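Local coordinates for penicillin-binding protein A (Mycobacterium tuberculosis, PDB 3UPP) that probably cross-links the peptide stems of peptidoglycan as a serine-type D,D-transpeptidase, a penicillin-binding protein captured here with cefotaxime, at residues 331-336 and 357-362; 409-414 and 430-435. All coordinates share one frame; numbering follows the deposited sequence.

Contact 1 (331-336 with 357-362) closes along the chain before contact 2 (409-414 with 430-435) opens, and all four segments belong to the transpeptidase domain. Their centres lie about 27 Å apart on opposite sides of the chain's centre, and their nearest atoms are about 14 Å apart. Contact 1 is a small two-stranded antiparallel ribbon beside helix 317-328; the same helix meets W413 and L430 of contact 2, which pairs two neighbouring strands of the five-stranded antiparallel sheet. P410 of contact 2 comes close to the bound cefotaxime, and the side chain of W413 is about 7 Å from that of S193, probably the acylated serine, whereas contact 1 is remote from the active site.

Contact 1 (331-336 and 357-362); sequences GITMRP and QQRRAV
Q357 packs its aliphatic part against M334: the CG of Q357 lies 3.6 Å from the SD of M334, whose chain, bent at chi2 and chi3, turns its end back toward the neighbouring strand. The amide of Q357 lies beside I332, OE1 3.6 Å from CD1 of I332. At Q358 the backbone N donates to the O of T333 (2.9 Å, N-H...O angle 131°), while the side-chain amide settles against R335: NE2 of Q358 lies 3.4 Å from CG of R335, and the R335 guanidinium runs on to the carbonyl of P284. The O of R359 accepts a hydrogen bond from the N of T333 at 3.0 Å. Strands 332-334 and 357-360 form a two-stranded antiparallel ribbon with a beta bulge, the register slipping by one between T333 and M334. T333 and R359 face the side away from I332, and the T333 hydroxyl is hydrogen-bonded to T326 of helix 317-328. R360 bends at chi3 (-80°) and lays one guanidinium face over CG1 of I332, off centre toward the rim. Its NH2 donates nearly in plane to the O of V362, 2.9 Å away, and also to the carbonyl of G330, so two carbonyls share this one nitrogen, which limits the group's turning. A361 N hydrogen-bonds to the O of G331 at 2.8 Å. CA of G331, at a positive phi, faces CG2 and the carbonyl O of V362.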
ATOM      1  N   GLY A 331      -0.890  16.331  -8.569  1.00 49.91           N
ATOM      2  CA  GLY A 331       0.444  16.529  -8.010  1.00 49.60           C
ATOM      3  C   GLY A 331       0.504  16.791  -6.517  1.00 49.65           C
ATOM      4  O   GLY A 331       1.592  16.985  -5.971  1.00 49.04           O
ATOM      5  N   ILE A 332      -0.662  16.786  -5.866  1.00 50.32           N
ATOM      6  CA  ILE A 332      -0.780  17.044  -4.418  1.00 50.78           C
ATOM      7  C   ILE A 332      -1.013  15.773  -3.572  1.00 50.89           C
ATOM      8  O   ILE A 332      -2.008  15.054  -3.743  1.00 50.07           O
ATOM      9  CB  ILE A 332      -1.873  18.119  -4.110  1.00 51.75           C
ATOM     10  CG1 ILE A 332      -1.400  19.505  -4.582  1.00 52.07           C
ATOM     11  CG2 ILE A 332      -2.251  18.127  -2.604  1.00 50.14           C
ATOM     12  CD1 ILE A 332      -2.334  20.676  -4.209  1.00 53.33           C
ATOM     13  N   THR A 333      -0.078  15.535  -2.652  1.00 51.47           N
ATOM     14  CA  THR A 333      -0.102  14.400  -1.754  1.00 51.58           C
ATOM     15  C   THR A 333      -0.942  14.755  -0.532  1.00 52.68           C
ATOM     16  O   THR A 333      -0.613  15.683   0.200  1.00 53.34           O
ATOM     17  CB  THR A 333       1.334  14.027  -1.272  1.00 51.45           C
ATOM     18  OG1 THR A 333       2.214  13.875  -2.391  1.00 51.27           O
ATOM     19  CG2 THR A 333       1.339  12.741  -0.428  1.00 50.40           C
ATOM     20  N   MET A 334      -2.022  14.007  -0.317  1.00 52.99           N
ATOM     21  CA  MET A 334      -2.792  14.102   0.908  1.00 53.35           C
ATOM     22  C   MET A 334      -2.193  13.122   1.903  1.00 52.96           C
ATOM     23  O   MET A 334      -1.745  12.049   1.530  1.00 52.69           O
ATOM     24  CB  MET A 334      -4.270  13.791   0.657  1.00 53.26           C
ATOM     25  CG  MET A 334      -4.963  14.735  -0.328  1.00 54.63           C
ATOM     26  SD  MET A 334      -4.775  16.495   0.069  1.00 56.10           S
ATOM     27  CE  MET A 334      -5.953  16.680   1.405  1.00 55.73           C
ATOM     28  N   ARG A 335      -2.174  13.512   3.167  1.00 53.52           N
ATOM     29  CA  ARG A 335      -1.641  12.699   4.234  1.00 53.12           C
ATOM     30  C   ARG A 335      -2.589  11.523   4.437  1.00 52.29           C
ATOM     31  O   ARG A 335      -3.773  11.736   4.719  1.00 52.46           O
ATOM     32  CB  ARG A 335      -1.571  13.536   5.506  1.00 53.98           C
ATOM     33  CG  ARG A 335      -1.070  12.793   6.711  1.00 56.58           C
ATOM     34  CD  ARG A 335      -1.882  13.143   7.931  1.00 60.97           C
ATOM     35  NE  ARG A 335      -1.495  12.308   9.063  1.00 65.05           N
ATOM     36  CZ  ARG A 335      -0.817  12.713  10.141  1.00 66.52           C
ATOM     37  NH1 ARG A 335      -0.429  13.980  10.283  1.00 65.57           N
ATOM     38  NH2 ARG A 335      -0.536  11.829  11.094  1.00 66.64           N
ATOM     39  N   PRO A 336      -2.080  10.279   4.267  1.00 51.10           N
ATOM     40  CA  PRO A 336      -2.944   9.119   4.400  1.00 50.36           C
ATOM     41  C   PRO A 336      -3.356   8.857   5.858  1.00 50.12           C
ATOM     42  O   PRO A 336      -2.545   9.011   6.783  1.00 50.34           O
ATOM     43  CB  PRO A 336      -2.094   7.980   3.841  1.00 49.97           C
ATOM     44  CG  PRO A 336      -0.710   8.429   3.960  1.00 49.88           C
ATOM     45  CD  PRO A 336      -0.695   9.907   3.926  1.00 50.56           C
ATOM     46  N   GLN A 357      -2.981  18.645   3.144  1.00 70.41           N
ATOM     47  CA  GLN A 357      -2.064  18.483   2.022  1.00 69.24           C
ATOM     48  C   GLN A 357      -0.635  18.464   2.510  1.00 68.26           C
ATOM     49  O   GLN A 357      -0.086  19.482   2.906  1.00 68.92           O
ATOM     50  CB  GLN A 357      -2.262  19.593   0.992  1.00 69.98           C
ATOM     51  CG  GLN A 357      -3.714  19.883   0.706  1.00 71.23           C
ATOM     52  CD  GLN A 357      -3.907  20.882  -0.399  1.00 73.41           C
ATOM     53  OE1 GLN A 357      -2.977  21.606  -0.777  1.00 73.93           O
ATOM     54  NE2 GLN A 357      -5.127  20.934  -0.933  1.00 73.88           N
ATOM     55  N   GLN A 358      -0.044  17.282   2.490  1.00 66.77           N
ATOM     56  CA  GLN A 358       1.296  17.092   2.986  1.00 66.07           C
ATOM     57  C   GLN A 358       2.269  17.959   2.196  1.00 66.15           C
ATOM     58  O   GLN A 358       3.107  18.645   2.783  1.00 66.52           O
ATOM     59  CB  GLN A 358       1.661  15.617   2.888  1.00 65.15           C
ATOM     60  CG  GLN A 358       2.298  15.074   4.138  1.00 66.13           C
ATOM     61  CD  GLN A 358       2.081  13.586   4.303  1.00 65.74           C
ATOM     62  OE1 GLN A 358       1.934  12.847   3.322  1.00 65.65           O
ATOM     63  NE2 GLN A 358       2.064  13.132   5.552  1.00 66.15           N
ATOM     64  N   ARG A 359       2.132  17.936   0.866  1.00 65.59           N
ATOM     65  CA  ARG A 359       2.996  18.693  -0.041  1.00 65.61           C
ATOM     66  C   ARG A 359       2.569  18.587  -1.504  1.00 64.60           C
ATOM     67  O   ARG A 359       1.663  17.818  -1.855  1.00 64.29           O
ATOM     68  CB  ARG A 359       4.452  18.225   0.074  1.00 65.81           C
ATOM     69  CG  ARG A 359       4.705  16.828  -0.463  1.00 66.25           C
ATOM     70  CD  ARG A 359       5.924  16.224   0.187  1.00 69.71           C
ATOM     71  NE  ARG A 359       5.574  14.947   0.806  1.00 72.38           N
ATOM     72  CZ  ARG A 359       6.306  14.316   1.719  1.00 73.48           C
ATOM     73  NH1 ARG A 359       7.466  14.827   2.143  1.00 73.84           N
ATOM     74  NH2 ARG A 359       5.871  13.162   2.202  1.00 73.02           N
ATOM     75  N   ARG A 360       3.253  19.363  -2.344  1.00 63.59           N
ATOM     76  CA  ARG A 360       3.147  19.255  -3.791  1.00 61.94           C
ATOM     77  C   ARG A 360       4.399  18.558  -4.331  1.00 60.71           C
ATOM     78  O   ARG A 360       5.517  19.070  -4.182  1.00 60.68           O
ATOM     79  CB  ARG A 360       2.967  20.639  -4.423  1.00 62.60           C
ATOM     80  CG  ARG A 360       2.881  20.594  -5.929  1.00 61.81           C
ATOM     81  CD  ARG A 360       2.413  21.890  -6.543  1.00 61.19           C
ATOM     82  NE  ARG A 360       0.958  22.084  -6.486  1.00 60.73           N
ATOM     83  CZ  ARG A 360       0.069  21.448  -7.246  1.00 59.12           C
ATOM     84  NH1 ARG A 360      -1.222  21.723  -7.127  1.00 58.61           N
ATOM     85  NH2 ARG A 360       0.454  20.517  -8.106  1.00 57.97           N
ATOM     86  N   ALA A 361       4.201  17.381  -4.934  1.00 58.94           N
ATOM     87  CA  ALA A 361       5.292  16.595  -5.519  1.00 57.13           C
ATOM     88  C   ALA A 361       5.700  17.127  -6.902  1.00 56.58           C
ATOM     89  O   ALA A 361       6.882  17.357  -7.177  1.00 56.58           O
ATOM     90  CB  ALA A 361       4.898  15.137  -5.607  1.00 56.00           C
ATOM     91  N   VAL A 362       4.703  17.304  -7.764  1.00 55.49           N
ATOM     92  CA  VAL A 362       4.905  17.780  -9.125  1.00 54.40           C
ATOM     93  C   VAL A 362       3.901  18.888  -9.382  1.00 54.63           C
ATOM     94  O   VAL A 362       2.911  19.019  -8.663  1.00 54.46           O
ATOM     95  CB  VAL A 362       4.718  16.654 -10.198  1.00 53.78           C
ATOM     96  CG1 VAL A 362       5.857  15.646 -10.153  1.00 53.50           C
ATOM     97  CG2 VAL A 362       3.363  15.953 -10.073  1.00 52.55           C
TER

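Contact 2 (409-414 and 430-435)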
ATOM      1  N   PRO A 409      12.051 -15.673  -8.236  1.00 60.99           N
ATOM      2  CA  PRO A 409      10.809 -15.049  -8.721  1.00 59.59           C
ATOM      3  C   PRO A 409      10.690 -13.556  -8.327  1.00 57.75           C
ATOM      4  O   PRO A 409      10.755 -13.229  -7.147  1.00 57.76           O
ATOM      5  CB  PRO A 409       9.710 -15.881  -8.049  1.00 59.57           C
ATOM      6  CG  PRO A 409      10.356 -17.188  -7.732  1.00 60.54           C
ATOM      7  CD  PRO A 409      11.796 -16.912  -7.475  1.00 61.31           C
ATOM      8  N   PRO A 410      10.519 -12.655  -9.312  1.00 56.46           N
ATOM      9  CA  PRO A 410      10.441 -11.224  -9.004  1.00 54.77           C
ATOM     10  C   PRO A 410       9.130 -10.822  -8.325  1.00 53.03           C
ATOM     11  O   PRO A 410       8.153 -11.564  -8.387  1.00 53.61           O
ATOM     12  CB  PRO A 410      10.536 -10.565 -10.388  1.00 54.58           C
ATOM     13  CG  PRO A 410       9.960 -11.563 -11.314  1.00 56.14           C
ATOM     14  CD  PRO A 410      10.384 -12.909 -10.761  1.00 57.08           C
ATOM     15  N   HIS A 411       9.109  -9.650  -7.693  1.00 50.85           N
ATOM     16  CA  HIS A 411       7.858  -9.103  -7.170  1.00 48.55           C
ATOM     17  C   HIS A 411       7.062  -8.534  -8.335  1.00 47.30           C
ATOM     18  O   HIS A 411       7.631  -7.911  -9.219  1.00 47.14           O
ATOM     19  CB  HIS A 411       8.099  -7.988  -6.139  1.00 47.60           C
ATOM     20  CG  HIS A 411       9.025  -8.358  -5.022  1.00 46.85           C
ATOM     21  ND1 HIS A 411       8.816  -9.446  -4.203  1.00 47.20           N
ATOM     22  CD2 HIS A 411      10.146  -7.752  -4.564  1.00 46.28           C
ATOM     23  CE1 HIS A 411       9.781  -9.508  -3.302  1.00 47.45           C
ATOM     24  NE2 HIS A 411      10.599  -8.489  -3.498  1.00 47.14           N
ATOM     25  N   ALA A 412       5.754  -8.756  -8.329  1.00 46.21           N
ATOM     26  CA  ALA A 412       4.852  -8.193  -9.316  1.00 45.02           C
ATOM     27  C   ALA A 412       4.158  -6.955  -8.734  1.00 44.18           C
ATOM     28  O   ALA A 412       3.534  -7.029  -7.673  1.00 43.65           O
ATOM     29  CB  ALA A 412       3.842  -9.219  -9.725  1.00 44.96           C
ATOM     30  N   TRP A 413       4.270  -5.823  -9.436  1.00 43.50           N
ATOM     31  CA  TRP A 413       3.750  -4.534  -8.953  1.00 42.37           C
ATOM     32  C   TRP A 413       2.730  -3.960  -9.943  1.00 42.86           C
ATOM     33  O   TRP A 413       2.842  -4.158 -11.141  1.00 43.21           O
ATOM     34  CB  TRP A 413       4.882  -3.517  -8.841  1.00 41.00           C
ATOM     35  CG  TRP A 413       5.694  -3.437  -7.576  1.00 39.59           C
ATOM     36  CD1 TRP A 413       6.985  -3.836  -7.415  1.00 39.57           C
ATOM     37  CD2 TRP A 413       5.301  -2.837  -6.322  1.00 37.58           C
ATOM     38  NE1 TRP A 413       7.421  -3.559  -6.128  1.00 39.04           N
ATOM     39  CE2 TRP A 413       6.409  -2.938  -5.443  1.00 37.61           C
ATOM     40  CE3 TRP A 413       4.126  -2.224  -5.863  1.00 36.54           C
ATOM     41  CZ2 TRP A 413       6.387  -2.429  -4.129  1.00 38.44           C
ATOM     42  CZ3 TRP A 413       4.094  -1.728  -4.556  1.00 38.86           C
ATOM     43  CH2 TRP A 413       5.224  -1.839  -3.698  1.00 38.72           C
ATOM     44  N   TYR A 414       1.772  -3.204  -9.425  1.00 43.07           N
ATOM     45  CA  TYR A 414       0.802  -2.473 -10.232  1.00 43.02           C
ATOM     46  C   TYR A 414       0.298  -1.289  -9.435  1.00 42.75           C
ATOM     47  O   TYR A 414      -0.256  -1.467  -8.345  1.00 42.73           O
ATOM     48  CB  TYR A 414      -0.385  -3.364 -10.569  1.00 43.41           C
ATOM     49  CG  TYR A 414      -1.459  -2.725 -11.436  1.00 44.03           C
ATOM     50  CD1 TYR A 414      -1.208  -2.412 -12.783  1.00 43.44           C
ATOM     51  CD2 TYR A 414      -2.733  -2.465 -10.925  1.00 43.15           C
ATOM     52  CE1 TYR A 414      -2.198  -1.874 -13.598  1.00 44.08           C
ATOM     53  CE2 TYR A 414      -3.735  -1.912 -11.735  1.00 44.60           C
ATOM     54  CZ  TYR A 414      -3.458  -1.619 -13.072  1.00 45.07           C
ATOM     55  OH  TYR A 414      -4.436  -1.069 -13.880  1.00 45.61           O
ATOM     56  N   LEU A 430       1.071  -5.262  -4.610  1.00 42.24           N
ATOM     57  CA  LEU A 430       2.354  -5.932  -4.572  1.00 42.50           C
ATOM     58  C   LEU A 430       2.070  -7.421  -4.414  1.00 43.40           C
ATOM     59  O   LEU A 430       1.445  -7.838  -3.448  1.00 43.82           O
ATOM     60  CB  LEU A 430       3.209  -5.395  -3.410  1.00 41.33           C
ATOM     61  CG  LEU A 430       4.608  -5.972  -3.159  1.00 40.81           C
ATOM     62  CD1 LEU A 430       4.560  -7.080  -2.133  1.00 39.53           C
ATOM     63  CD2 LEU A 430       5.353  -6.430  -4.424  1.00 39.69           C
ATOM     64  N   VAL A 431       2.488  -8.215  -5.384  1.00 44.22           N
ATOM     65  CA  VAL A 431       2.426  -9.653  -5.246  1.00 45.33           C
ATOM     66  C   VAL A 431       3.867 -10.048  -4.971  1.00 46.59           C
ATOM     67  O   VAL A 431       4.743  -9.958  -5.854  1.00 46.75           O
ATOM     68  CB  VAL A 431       1.808 -10.344  -6.487  1.00 45.52           C
ATOM     69  CG1 VAL A 431       2.008 -11.838  -6.436  1.00 44.99           C
ATOM     70  CG2 VAL A 431       0.324 -10.027  -6.587  1.00 45.00           C
ATOM     71  N   GLU A 432       4.108 -10.417  -3.719  1.00 47.45           N
ATOM     72  CA  GLU A 432       5.446 -10.669  -3.224  1.00 49.42           C
ATOM     73  C   GLU A 432       5.935 -12.016  -3.755  1.00 51.42           C
ATOM     74  O   GLU A 432       5.226 -13.031  -3.665  1.00 51.72           O
ATOM     75  CB  GLU A 432       5.461 -10.642  -1.693  1.00 49.01           C
ATOM     76  CG  GLU A 432       6.849 -10.769  -1.109  1.00 50.81           C
ATOM     77  CD  GLU A 432       6.856 -10.916   0.391  1.00 52.05           C
ATOM     78  OE1 GLU A 432       7.715 -11.651   0.912  1.00 54.31           O
ATOM     79  OE2 GLU A 432       6.017 -10.292   1.060  1.00 52.67           O
ATOM     80  N   ASN A 433       7.143 -12.012  -4.325  1.00 53.24           N
ATOM     81  CA  ASN A 433       7.708 -13.201  -4.967  1.00 55.76           C
ATOM     82  C   ASN A 433       6.843 -13.741  -6.094  1.00 56.45           C
ATOM     83  O   ASN A 433       6.947 -14.915  -6.439  1.00 57.53           O
ATOM     84  CB  ASN A 433       7.995 -14.304  -3.942  1.00 56.55           C
ATOM     85  CG  ASN A 433       9.438 -14.323  -3.505  1.00 59.27           C
ATOM     86  OD1 ASN A 433       9.797 -13.729  -2.481  1.00 62.84           O
ATOM     87  ND2 ASN A 433      10.285 -14.992  -4.287  1.00 60.84           N
ATOM     88  N   GLY A 434       5.993 -12.876  -6.645  1.00 56.56           N
ATOM     89  CA  GLY A 434       5.170 -13.159  -7.823  1.00 57.97           C
ATOM     90  C   GLY A 434       4.623 -14.569  -7.987  1.00 59.62           C
ATOM     91  O   GLY A 434       4.973 -15.268  -8.951  1.00 59.99           O
ATOM     92  N   ALA A 435       3.763 -14.980  -7.046  1.00 60.42           N
ATOM     93  CA  ALA A 435       3.086 -16.285  -7.077  1.00 61.86           C
ATOM     94  C   ALA A 435       4.069 -17.449  -6.960  1.00 63.10           C
ATOM     95  O   ALA A 435       3.729 -18.594  -7.277  1.00 64.24           O
ATOM     96  CB  ALA A 435       2.249 -16.417  -8.354  1.00 62.27           C
TER
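A412 and V431 exchange two backbone hydrogen bonds, V431 N to A412 O at 2.8 Å and A412 N to V431 O at 2.9 Å. The V431 carbonyl also accepts from G434 N. A third bond across the contact uses a side chain: N433 N donates to ND1 of H411 over 3.1 Å, almost straight and close to the imidazole plane. Chi1 (-53°) sets the H411 ring beside its own backbone N, and chi2 (-56°) turns the ND1 edge to that amide. Stacking on H401 and an edge-to-face contact with Y189 further hold the ring. These pairings join strands 411-418 and 425-431, a beta hairpin in the transpeptidase sheet; strand 393-399 flanks it on the 411-418 side, and P410 approaches the bound cefotaxime. Among apolar contacts, L430 places CD2 over one face of the W413 indole, a CH-pi contact 3.9 Å from the five-membered ring centroid and 15° off its normal. CD2 of L430 also lies 3.6 Å from CB of H411, so one methyl touches both the indole face and the H411 beta carbon, while the indole NE1 is hydrogen-bonded to the carbonyl of P190. On the other face of the sheet, CB of A412 and CB of V431 pack at 4.0 Å.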